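Local coordinates for probable fatty acyl-CoA transferase Rv3272 (PDB 5YX6), which acts as a family III CoA transferase that binds fatty acyl-CoAs, palmitoyl-CoA most tightly, and probably takes part in fatty acid metabolism, at the interface of chains A and B. Coordinates in Å, arbitrary orientation; residue numbers count along the deposited sequence, not the author numbering. Chains: chain A/B, Uncharacterized protein Rv3272.

The interface of chains A and B. Residues chain A 339, 344, 350, 361, 363; chain B 218, 221-222.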
ATOM      1  N   VAL A 339      12.905   5.409  14.349  1.00 34.08           N
ATOM      2  CA  VAL A 339      13.781   4.250  14.483  1.00 33.43           C
ATOM      3  C   VAL A 339      14.308   4.063  15.899  1.00 36.52           C
ATOM      4  O   VAL A 339      14.882   3.022  16.210  1.00 36.73           O
ATOM      5  CB  VAL A 339      14.969   4.320  13.506  1.00 37.12           C
ATOM      6  CG1 VAL A 339      14.475   4.280  12.070  1.00 30.15           C
ATOM      7  CG2 VAL A 339      15.805   5.555  13.767  1.00 41.53           C
ATOM      8  N   PHE A 344       9.120   0.822  17.967  1.00 32.96           N
ATOM      9  CA  PHE A 344       9.866   0.352  16.812  1.00 33.74           C
ATOM     10  C   PHE A 344      10.760  -0.812  17.194  1.00 36.14           C
ATOM     11  O   PHE A 344      10.864  -1.795  16.456  1.00 38.20           O
ATOM     12  CB  PHE A 344      10.696   1.484  16.203  1.00 31.53           C
ATOM     13  CG  PHE A 344      11.365   1.115  14.921  1.00 32.72           C
ATOM     14  CD1 PHE A 344      12.614   0.509  14.921  1.00 32.00           C
ATOM     15  CD2 PHE A 344      10.749   1.369  13.710  1.00 32.99           C
ATOM     16  CE1 PHE A 344      13.228   0.159  13.741  1.00 30.32           C
ATOM     17  CE2 PHE A 344      11.365   1.019  12.523  1.00 27.63           C
ATOM     18  CZ  PHE A 344      12.603   0.414  12.542  1.00 26.24           C
ATOM     19  N   THR A 350      13.826  -4.844  11.968  1.00 32.36           N
ATOM     20  CA  THR A 350      15.081  -4.767  11.227  1.00 32.85           C
ATOM     21  C   THR A 350      15.790  -6.118  11.082  1.00 36.94           C
ATOM     22  O   THR A 350      15.583  -7.026  11.884  1.00 36.82           O
ATOM     23  CB  THR A 350      16.049  -3.761  11.873  1.00 34.53           C
ATOM     24  OG1 THR A 350      16.358  -4.172  13.210  1.00 41.53           O
ATOM     25  CG2 THR A 350      15.423  -2.371  11.899  1.00 32.89           C
ATOM     26  N   THR A 361      21.893  -2.681   7.888  1.00 43.22           N
ATOM     27  CA  THR A 361      20.565  -2.840   8.492  1.00 37.73           C
ATOM     28  C   THR A 361      19.424  -2.536   7.516  1.00 34.44           C
ATOM     29  O   THR A 361      19.391  -1.472   6.906  1.00 35.32           O
ATOM     30  CB  THR A 361      20.424  -1.927   9.719  1.00 40.31           C
ATOM     31  OG1 THR A 361      21.469  -2.228  10.652  1.00 44.77           O
ATOM     32  CG2 THR A 361      19.079  -2.129  10.390  1.00 40.82           C
ATOM     33  N   ILE A 363      14.905  -3.131   6.648  1.00 30.91           N
ATOM     34  CA  ILE A 363      13.576  -3.346   7.222  1.00 35.08           C
ATOM     35  C   ILE A 363      12.877  -4.568   6.609  1.00 35.29           C
ATOM     36  O   ILE A 363      12.872  -4.732   5.386  1.00 34.28           O
ATOM     37  CB  ILE A 363      12.690  -2.105   7.023  1.00 34.35           C
ATOM     38  CG1 ILE A 363      13.306  -0.901   7.739  1.00 35.07           C
ATOM     39  CG2 ILE A 363      11.270  -2.379   7.500  1.00 31.93           C
ATOM     40  CD1 ILE A 363      12.599   0.384   7.453  1.00 38.54           C
TER
ATOM     41  N   LEU B 218      13.605   5.440   6.132  1.00 37.24           N
ATOM     42  CA  LEU B 218      13.956   4.989   7.482  1.00 32.65           C
ATOM     43  C   LEU B 218      15.354   4.402   7.514  1.00 37.49           C
ATOM     44  O   LEU B 218      16.067   4.495   8.506  1.00 38.31           O
ATOM     45  CB  LEU B 218      12.969   3.936   7.986  1.00 33.76           C
ATOM     46  CG  LEU B 218      11.725   4.310   8.786  1.00 37.48           C
ATOM     47  CD1 LEU B 218      11.729   5.772   9.171  1.00 33.49           C
ATOM     48  CD2 LEU B 218      10.456   3.924   8.035  1.00 35.74           C
ATOM     49  N   HIS B 221      18.685   6.252   8.423  1.00 44.33           N
ATOM     50  CA  HIS B 221      18.981   6.509   9.827  1.00 42.39           C
ATOM     51  C   HIS B 221      19.339   5.240  10.594  1.00 44.29           C
ATOM     52  O   HIS B 221      19.796   5.307  11.735  1.00 50.55           O
ATOM     53  CB  HIS B 221      17.807   7.219  10.497  1.00 38.51           C
ATOM     54  CG  HIS B 221      17.423   8.495   9.819  1.00 35.65           C
ATOM     55  ND1 HIS B 221      18.157   9.654   9.950  1.00 39.32           N
ATOM     56  CD2 HIS B 221      16.379   8.798   9.014  1.00 35.51           C
ATOM     57  CE1 HIS B 221      17.586  10.615   9.243  1.00 40.39           C
ATOM     58  NE2 HIS B 221      16.504  10.121   8.668  1.00 37.79           N
ATOM     59  N   LEU B 222      19.137   4.083   9.976  1.00 45.24           N
ATOM     60  CA  LEU B 222      19.539   2.830  10.602  1.00 40.11           C
ATOM     61  C   LEU B 222      21.007   2.514  10.311  1.00 45.63           C
ATOM     62  O   LEU B 222      21.605   1.661  10.971  1.00 47.62           O
ATOM     63  CB  LEU B 222      18.652   1.678  10.125  1.00 40.20           C
ATOM     64  CG  LEU B 222      17.194   1.677  10.593  1.00 41.13           C
ATOM     65  CD1 LEU B 222      16.419   0.589   9.875  1.00 37.63           C
ATOM     66  CD2 LEU B 222      17.089   1.515  12.114  1.00 33.28           C
TER
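Helix 215-223 of chain B lies against a surface of chain A made by strands 350-353 and 360-363, the short helix 342-346 and the loop residue A:Val339. The patch illustrates how a leucine near a helix end can anchor a local patch of an interface: B:Leu222, with 81 Å² of its surface hidden by chain A, enters a hydrophobic socket with its two methyl branches pointed at different walls. Its CG stands anti to the carbonyl carbon (chi1 -69°), and with CD1 opposite CA (chi2 172°) the fork at CG turns one methyl to the strands and the other to the loop. CD1 goes to the strand wall, where it meets the methyl CG2 of A:Thr350 at 3.7 Å and the methyl CG2 of A:Thr361 at 3.8 Å. Both threonines thus present carbon to the leucine. In A:Thr361 this follows from a chi1 of -57°, which sets CG2 opposite the backbone N; the same methyl also lies alongside B:Leu222 CB. The other branch, CD2, turns to the loop and packs 3.8 Å from A:Val339 CB, with CG1 of that valine equally near. Behind it, the A:Phe344 ring closes the socket more loosely, its edge atom CE1 being 4.4 Å from B:Leu222 CD2. A:Val339 CA sits over one face of this ring, toward its rim, so the phenylalanine backs the loop that touches the leucine. One turn earlier in the helix, B:Leu218 makes a second foothold: its CB is 3.6 Å from A:Ile363 CD1, the methyl at the end of its longer branch. The isoleucine CG1 also borders B:Leu222 CD1, linking the two footholds. At the opposite margin, B:His221 adds a looser contact through its CB, 4.2 Å from A:Val339 CG2, while its imidazole points away from the valine. Repeated by the two-fold symmetry, this largely apolar contact of a helix with two strands and a loop forms part of the interface that holds the Rv3272 homodimer together.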